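Local atomic coordinates of RNA silencing suppressor p19 (Tomato bushy stunt virus, PDB entry 4J39), a protein that suppresses RNA silencing in the host by binding small interfering RNA duplexes as a homodimer, probably selecting them by length like a molecular caliper. Residues F37-G42 / C88-R93; I99-G104 / E113-S118. All coordinates share one frame; numbering follows the deposited sequence.

Contact 1: residues F37-G42 / C88-R93; sequences FKESWG and CTYSIR. With SO4 (sulfate ion), chain F; nucleotides of chain B; nucleotides of chain C.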
loop_
_atom_site.group_PDB
_atom_site.type_symbol
_atom_site.label_atom_id
_atom_site.label_comp_id
_atom_site.label_asym_id
_atom_site.label_seq_id
_atom_site.Cartn_x
_atom_site.Cartn_y
_atom_site.Cartn_z
ATOM N N PHE A 37 9.368 8.214 -10.594
ATOM C CA PHE A 37 8.935 7.236 -9.606
ATOM C C PHE A 37 9.045 5.854 -10.311
ATOM O O PHE A 37 9.100 5.812 -11.563
ATOM C CB PHE A 37 7.531 7.515 -9.094
ATOM C CG PHE A 37 6.451 7.313 -10.124
ATOM C CD1 PHE A 37 5.787 6.103 -10.240
ATOM C CD2 PHE A 37 6.041 8.398 -10.985
ATOM C CE1 PHE A 37 4.762 5.871 -11.142
ATOM C CE2 PHE A 37 5.058 8.161 -11.892
ATOM C CZ PHE A 37 4.411 6.889 -11.976
ATOM N N LYS A 38 9.089 4.810 -9.499
ATOM C CA LYS A 38 9.021 3.486 -10.056
ATOM C C LYS A 38 7.734 2.788 -9.691
ATOM O O LYS A 38 7.246 2.847 -8.534
ATOM C CB LYS A 38 10.237 2.692 -9.512
ATOM C CG LYS A 38 11.692 3.011 -9.870
ATOM C CD LYS A 38 12.750 2.107 -9.149
ATOM C CE LYS A 38 13.257 2.674 -7.850
ATOM N NZ LYS A 38 14.113 3.872 -8.108
ATOM N N GLU A 39 7.176 1.907 -10.597
ATOM C CA GLU A 39 6.025 1.193 -10.262
ATOM C C GLU A 39 6.177 -0.167 -10.972
ATOM O O GLU A 39 7.004 -0.241 -11.905
ATOM C CB GLU A 39 4.665 1.850 -10.771
ATOM C CG GLU A 39 4.569 2.144 -12.294
ATOM C CD GLU A 39 3.291 2.867 -12.773
ATOM O OE1 GLU A 39 3.371 3.251 -13.937
ATOM O OE2 GLU A 39 2.362 2.961 -11.949
ATOM N N SER A 40 5.458 -1.109 -10.484
ATOM C CA SER A 40 5.462 -2.483 -11.025
ATOM C C SER A 40 4.184 -3.244 -10.815
ATOM O O SER A 40 3.420 -3.011 -9.883
ATOM C CB SER A 40 6.675 -3.207 -10.410
ATOM O OG SER A 40 6.415 -3.446 -9.088
ATOM N N TRP A 41 3.876 -4.177 -11.737
ATOM C CA TRP A 41 2.798 -5.070 -11.645
ATOM C C TRP A 41 3.330 -6.518 -11.821
ATOM O O TRP A 41 4.132 -6.742 -12.732
ATOM C CB TRP A 41 1.801 -4.888 -12.700
ATOM C CG TRP A 41 0.644 -3.835 -12.450
ATOM C CD1 TRP A 41 0.553 -2.593 -12.951
ATOM C CD2 TRP A 41 -0.482 -4.052 -11.646
ATOM N NE1 TRP A 41 -0.584 -2.026 -12.514
ATOM C CE2 TRP A 41 -1.239 -2.862 -11.665
ATOM C CE3 TRP A 41 -0.909 -5.089 -10.854
ATOM C CZ2 TRP A 41 -2.373 -2.771 -10.968
ATOM C CZ3 TRP A 41 -2.046 -4.962 -10.101
ATOM C CH2 TRP A 41 -2.784 -3.777 -10.207
ATOM N N GLY A 42 2.962 -7.340 -10.865
ATOM C CA GLY A 42 3.342 -8.758 -10.801
ATOM C C GLY A 42 2.110 -9.621 -10.841
ATOM O O GLY A 42 1.133 -9.404 -10.104
ATOM N N CYS A 88 -1.289 -11.512 -7.179
ATOM C CA CYS A 88 -1.118 -10.302 -7.980
ATOM C C CYS A 88 -0.738 -9.119 -7.116
ATOM O O CYS A 88 -1.205 -9.075 -5.982
ATOM C CB CYS A 88 -2.409 -9.856 -8.629
ATOM S SG CYS A 88 -3.135 -11.105 -9.800
ATOM N N THR A 89 0.197 -8.315 -7.596
ATOM C CA THR A 89 0.788 -7.252 -6.796
ATOM C C THR A 89 1.118 -6.013 -7.570
ATOM O O THR A 89 1.757 -6.052 -8.654
ATOM C CB THR A 89 2.107 -7.705 -6.069
ATOM O OG1 THR A 89 1.870 -8.815 -5.246
ATOM C CG2 THR A 89 2.597 -6.693 -5.127
ATOM N N TYR A 90 0.697 -4.837 -7.029
ATOM C CA TYR A 90 1.127 -3.580 -7.606
ATOM C C TYR A 90 2.044 -2.893 -6.574
ATOM O O TYR A 90 1.726 -2.956 -5.357
ATOM C CB TYR A 90 -0.111 -2.650 -7.879
ATOM C CG TYR A 90 0.333 -1.299 -8.314
ATOM C CD1 TYR A 90 0.928 -1.027 -9.557
ATOM C CD2 TYR A 90 0.256 -0.209 -7.425
ATOM C CE1 TYR A 90 1.291 0.196 -9.982
ATOM C CE2 TYR A 90 0.694 1.054 -7.769
ATOM C CZ TYR A 90 1.235 1.313 -9.025
ATOM O OH TYR A 90 1.636 2.519 -9.454
ATOM N N SER A 91 3.150 -2.354 -6.983
ATOM C CA SER A 91 4.019 -1.551 -6.123
ATOM C C SER A 91 4.369 -0.257 -6.728
ATOM O O SER A 91 4.566 -0.147 -7.930
ATOM C CB SER A 91 5.271 -2.309 -5.926
ATOM O OG SER A 91 5.814 -2.054 -4.623
ATOM N N ILE A 92 4.512 0.789 -5.912
ATOM C CA ILE A 92 4.974 2.044 -6.356
ATOM C C ILE A 92 5.943 2.641 -5.251
ATOM O O ILE A 92 5.675 2.424 -4.038
ATOM C CB ILE A 92 3.841 3.073 -6.619
ATOM C CG1 ILE A 92 4.433 4.347 -7.182
ATOM C CG2 ILE A 92 2.827 3.129 -5.449
ATOM C CD1 ILE A 92 3.252 5.311 -7.699
ATOM N N ARG A 93 7.038 3.244 -5.668
ATOM C CA ARG A 93 7.949 3.887 -4.793
ATOM C C ARG A 93 8.251 5.323 -5.269
ATOM O O ARG A 93 8.562 5.570 -6.472
ATOM C CB ARG A 93 9.229 3.074 -4.684
ATOM C CG ARG A 93 10.273 3.823 -3.904
ATOM C CD ARG A 93 11.159 2.967 -3.183
ATOM N NE ARG A 93 12.140 3.724 -2.382
ATOM C CZ ARG A 93 13.015 3.152 -1.570
ATOM N NH1 ARG A 93 13.016 1.830 -1.445
ATOM N NH2 ARG A 93 13.910 3.874 -0.919
HETATM S S SO4 F . 14.174 6.785 -2.654
HETATM O O1 SO4 F . 12.707 6.610 -3.079
HETATM O O2 SO4 F . 14.538 6.514 -1.250
HETATM O O3 SO4 F . 15.110 5.926 -3.411
HETATM O O4 SO4 F . 14.473 8.203 -2.840
ATOM P P G B 13 14.162 1.208 1.839
ATOM O OP1 G B 13 14.083 2.711 1.902
ATOM O OP2 G B 13 14.738 0.533 0.660
ATOM O "O5'" G B 13 14.982 0.734 3.133
ATOM C "C5'" G B 13 14.663 1.261 4.399
ATOM C "C4'" G B 13 15.468 0.576 5.477
ATOM O "O4'" G B 13 15.021 -0.778 5.550
ATOM C "C3'" G B 13 16.987 0.422 5.250
ATOM O "O3'" G B 13 17.635 1.649 5.610
ATOM C "C2'" G B 13 17.317 -0.707 6.199
ATOM O "O2'" G B 13 17.284 -0.337 7.544
ATOM C "C1'" G B 13 16.132 -1.605 5.897
ATOM N N9 G B 13 16.319 -2.550 4.820
ATOM C C8 G B 13 15.884 -2.484 3.537
ATOM N N7 G B 13 16.193 -3.544 2.806
ATOM C C5 G B 13 16.954 -4.313 3.679
ATOM C C6 G B 13 17.658 -5.576 3.483
ATOM O O6 G B 13 17.698 -6.289 2.483
ATOM N N1 G B 13 18.357 -6.039 4.641
ATOM C C2 G B 13 18.428 -5.361 5.826
ATOM N N2 G B 13 19.179 -5.941 6.807
ATOM N N3 G B 13 17.807 -4.170 6.033
ATOM C C4 G B 13 17.053 -3.723 4.912
ATOM P P U B 12 11.087 -1.477 -2.134
ATOM O OP1 U B 12 10.988 -0.104 -2.728
ATOM O OP2 U B 12 12.072 -2.262 -2.805
ATOM O "O5'" U B 12 11.338 -1.433 -0.570
ATOM C "C5'" U B 12 10.460 -0.652 0.289
ATOM C "C4'" U B 12 10.818 -0.790 1.745
ATOM O "O4'" U B 12 10.642 -2.187 2.091
ATOM C "C3'" U B 12 12.296 -0.589 2.085
ATOM O "O3'" U B 12 12.687 0.744 2.218
ATOM C "C2'" U B 12 12.350 -1.260 3.443
ATOM O "O2'" U B 12 11.650 -0.580 4.472
ATOM C "C1'" U B 12 11.596 -2.516 3.082
ATOM N N1 U B 12 12.349 -3.658 2.501
ATOM C C2 U B 12 13.016 -4.460 3.383
ATOM O O2 U B 12 13.107 -4.202 4.562
ATOM N N3 U B 12 13.645 -5.556 2.809
ATOM C C4 U B 12 13.702 -5.976 1.502
ATOM O O4 U B 12 14.300 -7.043 1.245
ATOM C C5 U B 12 12.960 -5.098 0.612
ATOM C C6 U B 12 12.340 -3.998 1.148
ATOM O OP3 C C 1 15.285 6.052 -7.722
ATOM P P C C 1 15.927 7.222 -8.374
ATOM O OP1 C C 1 14.885 8.255 -8.599
ATOM O OP2 C C 1 17.215 7.595 -7.649
ATOM O "O5'" C C 1 16.259 6.719 -9.853
ATOM C "C5'" C C 1 16.928 5.446 -10.014
ATOM C "C4'" C C 1 17.293 5.109 -11.454
ATOM O "O4'" C C 1 18.474 5.829 -11.913
ATOM C "C3'" C C 1 17.640 3.665 -11.609
ATOM O "O3'" C C 1 16.453 2.879 -11.684
ATOM C "C2'" C C 1 18.509 3.697 -12.882
ATOM O "O2'" C C 1 17.799 3.901 -14.116
ATOM C "C1'" C C 1 19.354 4.908 -12.558
ATOM N N1 C C 1 20.568 4.649 -11.621
ATOM C C2 C C 1 21.703 4.036 -12.124
ATOM O O2 C C 1 21.707 3.708 -13.299
ATOM N N3 C C 1 22.810 3.831 -11.304
ATOM C C4 C C 1 22.748 4.210 -10.020
ATOM N N4 C C 1 23.839 4.005 -9.238
ATOM C C5 C C 1 21.585 4.837 -9.476
ATOM C C6 C C 1 20.527 5.021 -10.314
HETATM O O HOH W 1 11.511 5.469 -6.816
HETATM O O HOH W 2 4.699 -5.526 -8.257
#
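Tyr90 lies against Trp41 and reaches on to Glu39. Its CB sits over the six-membered ring of the Trp41 indole, 3.6 Å from the centroid and 7° off the normal, a CH-pi contact, while Tyr90 CD1 covers the same indole nearer the pyrrole rim, the two ring planes 49° apart. The far end of the Tyr90 ring meets Glu39, its OH donating to the anti lone pair of Glu39 OE2 at 2.6 Å. That buried oxygen also forms a salt bridge with Lys119 of helix 108-124, and Ser67 binds OE1, so the carboxylate is held at both oxygens. Further along this face, Ile92 CD1 meets Phe37 CD1 at 3.7 Å; Ile92 CG1 is anti to the backbone N (chi1 -176°).

Six backbone hydrogen bonds, two each in the pairs Lys38-Arg93, Ser40-Ser91 and Gly42-Thr89, fix the register. The face bearing Lys38, Ser40, Ser91 and Arg93 looks to the RNA. Arg93 NH1 donates to U12 OP1 of chain B (3.1 Å) and G13 OP2 of chain B (3.0 Å), while NE and NH2 hold a sulfate, probably from the crystallisation liquor. These are the middle two of the four strands each p19 subunit contributes to the sheet, with RNA on one face and helices on the other.

Contact 2: residues I99-G104 / E113-S118; sequences ITVSGG and EMAIRS. With nucleotides of chain C; nucleotides of chain B.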
loop_
_atom_site.group_PDB
_atom_site.type_symbol
_atom_site.label_atom_id
_atom_site.label_comp_id
_atom_site.label_asym_id
_atom_site.label_seq_id
_atom_site.Cartn_x
_atom_site.Cartn_y
_atom_site.Cartn_z
ATOM N N ILE A 99 4.507 1.777 -1.482
ATOM C CA ILE A 99 3.218 1.215 -1.255
ATOM C C ILE A 99 3.032 -0.049 -2.110
ATOM O O ILE A 99 3.246 -0.023 -3.347
ATOM C CB ILE A 99 2.077 2.206 -1.503
ATOM C CG1 ILE A 99 2.358 3.491 -0.648
ATOM C CG2 ILE A 99 0.717 1.604 -1.219
ATOM C CD1 ILE A 99 1.236 4.617 -0.866
ATOM N N THR A 100 2.577 -1.114 -1.511
ATOM C CA THR A 100 2.306 -2.340 -2.277
ATOM C C THR A 100 0.829 -2.766 -2.055
ATOM O O THR A 100 0.320 -2.841 -0.945
ATOM C CB THR A 100 3.264 -3.451 -1.920
ATOM O OG1 THR A 100 4.603 -3.022 -2.194
ATOM C CG2 THR A 100 2.977 -4.728 -2.671
ATOM N N VAL A 101 0.119 -3.162 -3.094
ATOM C CA VAL A 101 -1.202 -3.584 -2.984
ATOM C C VAL A 101 -1.253 -4.994 -3.569
ATOM O O VAL A 101 -0.855 -5.190 -4.719
ATOM C CB VAL A 101 -2.240 -2.658 -3.822
ATOM C CG1 VAL A 101 -3.727 -3.171 -3.797
ATOM C CG2 VAL A 101 -2.154 -1.156 -3.498
ATOM N N SER A 102 -1.707 -5.965 -2.784
ATOM C CA SER A 102 -1.526 -7.408 -3.182
ATOM C C SER A 102 -2.768 -8.230 -2.866
ATOM O O SER A 102 -3.506 -7.975 -1.851
ATOM C CB SER A 102 -0.279 -8.017 -2.475
ATOM O OG SER A 102 -0.213 -7.726 -1.121
ATOM N N GLY A 103 -3.014 -9.298 -3.640
ATOM C CA GLY A 103 -3.955 -10.283 -3.254
ATOM C C GLY A 103 -4.167 -11.256 -4.414
ATOM O O GLY A 103 -3.415 -11.224 -5.340
ATOM N N GLY A 104 -5.160 -12.129 -4.332
ATOM C CA GLY A 104 -5.339 -13.161 -5.367
ATOM C C GLY A 104 -5.995 -12.620 -6.622
ATOM O O GLY A 104 -6.681 -11.591 -6.579
ATOM N N GLU A 113 -8.371 -0.890 -8.085
ATOM C CA GLU A 113 -9.110 0.337 -7.542
ATOM C C GLU A 113 -8.252 0.893 -6.403
ATOM O O GLU A 113 -8.014 2.087 -6.325
ATOM C CB GLU A 113 -10.473 -0.056 -7.008
ATOM C CG GLU A 113 -11.628 -0.182 -8.083
ATOM C CD GLU A 113 -12.853 -1.041 -7.566
ATOM O OE1 GLU A 113 -13.005 -1.213 -6.322
ATOM O OE2 GLU A 113 -13.642 -1.578 -8.393
ATOM N N MET A 114 -7.728 -0.009 -5.571
ATOM C CA MET A 114 -6.862 0.471 -4.478
ATOM C C MET A 114 -5.498 0.933 -4.996
ATOM O O MET A 114 -4.899 1.895 -4.444
ATOM C CB MET A 114 -6.663 -0.598 -3.372
ATOM C CG MET A 114 -7.925 -1.029 -2.636
ATOM S SD MET A 114 -8.781 0.466 -1.924
ATOM C CE MET A 114 -7.528 1.428 -1.242
ATOM N N ALA A 115 -4.964 0.273 -6.010
ATOM C CA ALA A 115 -3.662 0.625 -6.609
ATOM C C ALA A 115 -3.706 2.064 -7.205
ATOM O O ALA A 115 -2.812 2.849 -7.001
ATOM C CB ALA A 115 -3.291 -0.430 -7.702
ATOM N N ILE A 116 -4.780 2.415 -7.899
ATOM C CA ILE A 116 -4.812 3.691 -8.559
ATOM C C ILE A 116 -4.966 4.869 -7.530
ATOM O O ILE A 116 -4.341 5.883 -7.713
ATOM C CB ILE A 116 -5.924 3.804 -9.669
ATOM C CG1 ILE A 116 -5.650 5.009 -10.483
ATOM C CG2 ILE A 116 -7.303 3.681 -9.212
ATOM C CD1 ILE A 116 -4.483 4.951 -11.296
ATOM N N ARG A 117 -5.724 4.566 -6.485
ATOM C CA ARG A 117 -5.981 5.512 -5.362
ATOM C C ARG A 117 -4.617 5.704 -4.627
ATOM O O ARG A 117 -4.161 6.839 -4.359
ATOM C CB ARG A 117 -7.060 4.971 -4.405
ATOM C CG ARG A 117 -8.484 4.891 -4.931
ATOM C CD ARG A 117 -9.543 4.488 -3.834
ATOM N NE ARG A 117 -10.952 4.362 -4.268
ATOM C CZ ARG A 117 -11.369 4.058 -5.536
ATOM N NH1 ARG A 117 -10.536 3.826 -6.599
ATOM N NH2 ARG A 117 -12.664 3.931 -5.755
ATOM N N SER A 118 -3.886 4.590 -4.451
ATOM C CA SER A 118 -2.556 4.678 -3.771
ATOM C C SER A 118 -1.556 5.511 -4.524
ATOM O O SER A 118 -0.812 6.337 -3.986
ATOM C CB SER A 118 -1.976 3.254 -3.653
ATOM O OG SER A 118 -2.693 2.430 -2.736
ATOM P P U C 12 -0.705 -10.790 3.568
ATOM O OP1 U C 12 -2.099 -10.400 3.955
ATOM O OP2 U C 12 -0.183 -11.786 4.447
ATOM O "O5'" U C 12 -0.613 -11.241 2.051
ATOM C "C5'" U C 12 -1.128 -10.375 0.999
ATOM C "C4'" U C 12 -0.888 -10.944 -0.373
ATOM O "O4'" U C 12 0.548 -11.036 -0.545
ATOM C "C3'" U C 12 -1.299 -12.405 -0.566
ATOM O "O3'" U C 12 -2.656 -12.597 -0.833
ATOM C "C2'" U C 12 -0.498 -12.745 -1.806
ATOM O "O2'" U C 12 -0.925 -12.094 -2.991
ATOM C "C1'" U C 12 0.820 -12.155 -1.367
ATOM N N1 U C 12 1.741 -12.992 -0.555
ATOM C C2 U C 12 2.512 -13.889 -1.239
ATOM O O2 U C 12 2.378 -14.097 -2.424
ATOM N N3 U C 12 3.410 -14.598 -0.455
ATOM C C4 U C 12 3.663 -14.543 0.896
ATOM O O4 U C 12 4.574 -15.260 1.361
ATOM C C5 U C 12 2.830 -13.559 1.568
ATOM C C6 U C 12 1.921 -12.853 0.822
ATOM P P C B 11 9.755 -5.955 -5.823
ATOM O OP1 C B 11 9.462 -5.069 -6.981
ATOM O OP2 C B 11 11.050 -6.699 -5.459
ATOM O "O5'" C B 11 9.525 -5.134 -4.462
ATOM C "C5'" C B 11 8.349 -4.323 -4.348
ATOM C "C4'" C B 11 8.212 -4.022 -2.875
ATOM O "O4'" C B 11 7.924 -5.221 -2.126
ATOM C "C3'" C B 11 9.448 -3.515 -2.144
ATOM O "O3'" C B 11 9.683 -2.169 -2.458
ATOM C "C2'" C B 11 9.021 -3.696 -0.717
ATOM O "O2'" C B 11 7.983 -2.735 -0.398
ATOM C "C1'" C B 11 8.482 -5.089 -0.844
ATOM N N1 C B 11 9.467 -6.218 -0.696
ATOM C C2 C B 11 9.862 -6.583 0.582
ATOM O O2 C B 11 9.441 -5.991 1.561
ATOM N N3 C B 11 10.719 -7.617 0.738
ATOM C C4 C B 11 11.207 -8.213 -0.345
ATOM N N4 C B 11 12.076 -9.234 -0.203
ATOM C C5 C B 11 10.856 -7.851 -1.639
ATOM C C6 C B 11 9.982 -6.839 -1.779
ATOM P P G C 13 -3.407 -13.917 -0.354
ATOM O OP1 G C 13 -4.857 -13.614 -0.628
ATOM O OP2 G C 13 -2.981 -14.426 0.964
ATOM O "O5'" G C 13 -2.936 -14.968 -1.469
ATOM C "C5'" G C 13 -3.253 -14.744 -2.823
ATOM C "C4'" G C 13 -2.598 -15.784 -3.700
ATOM O "O4'" G C 13 -1.187 -15.568 -3.640
ATOM C "C3'" G C 13 -2.734 -17.265 -3.282
ATOM O "O3'" G C 13 -4.005 -17.755 -3.727
ATOM C "C2'" G C 13 -1.578 -17.892 -4.026
ATOM O "O2'" G C 13 -1.780 -17.983 -5.403
ATOM C "C1'" G C 13 -0.530 -16.831 -3.742
ATOM N N9 G C 13 0.239 -17.016 -2.534
ATOM C C8 G C 13 0.103 -16.408 -1.330
ATOM N N7 G C 13 1.004 -16.777 -0.431
ATOM C C5 G C 13 1.725 -17.759 -1.099
ATOM C C6 G C 13 2.817 -18.618 -0.656
ATOM O O6 G C 13 3.393 -18.634 0.429
ATOM N N1 G C 13 3.282 -19.532 -1.653
ATOM C C2 G C 13 2.743 -19.656 -2.902
ATOM N N2 G C 13 3.293 -20.613 -3.704
ATOM N N3 G C 13 1.707 -18.889 -3.338
ATOM C C4 G C 13 1.272 -17.931 -2.382
#
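Val101 and Ile99 pack against Ser118, Ala115 and Met114 where helix 108-124 runs along strand 99-104, over the face of the p19 sheet turned from the RNA. The two segments are antiparallel, their axes 8.6 Å apart at closest approach and 178° between their directions.

The van der Waals contacts centre on Val101, whose two methyls divide the helix between them. CG1, anti to the backbone N (chi1 176°), touches Met114 CB at 3.9 Å, the two side chains crossing at about a right angle; Val101 CG2 lies 3.7 Å from Ser118 OG and 3.9 Å from Ala115 CA. One helical turn after Met114, Ser118 OG also sits against Ile99 CG2 at 3.8 Å.

On the other face, Thr100 OG1 is hydrogen-bonded to Ser91 OG and only packs near the sugar of C11 of chain B, while Ser102 OG approaches the ribose of U12 of chain C. The strand also pairs antiparallel with a strand of the second subunit, carrying the sheet across the dimer interface.

No hydrogen bond joins strand to helix. Ser118 OG folds back and donates to Met114 O at 2.8 Å, standing 37° out of the carbonyl plane, while Ser118 N reaches the same oxygen from the opposite face.

How the contacts relate
Contact 1 pairs two strands of the sheet and contact 2 packs a helix on the next strand, their centres 9 Å apart. Strands 87-94 and 97-104 follow each other in the chain and lie side by side, probably hydrogen-bonded from Val101 N to Tyr90 O and from Cys88 N to Gly103 O, both at 2.8 Å. Helix 108-124 serves both contacts: Ala115, in contact with Val101, also touches Tyr90, and Lys119, the residue after Ser118, carries the charge opposite Glu39. On the RNA side Thr89 packs on Thr100. Contact 1 brings the phosphate-binding Arg93 as well as packing on sugars; contact 2 adds further sugar contacts and the edge that pairs with the second subunit.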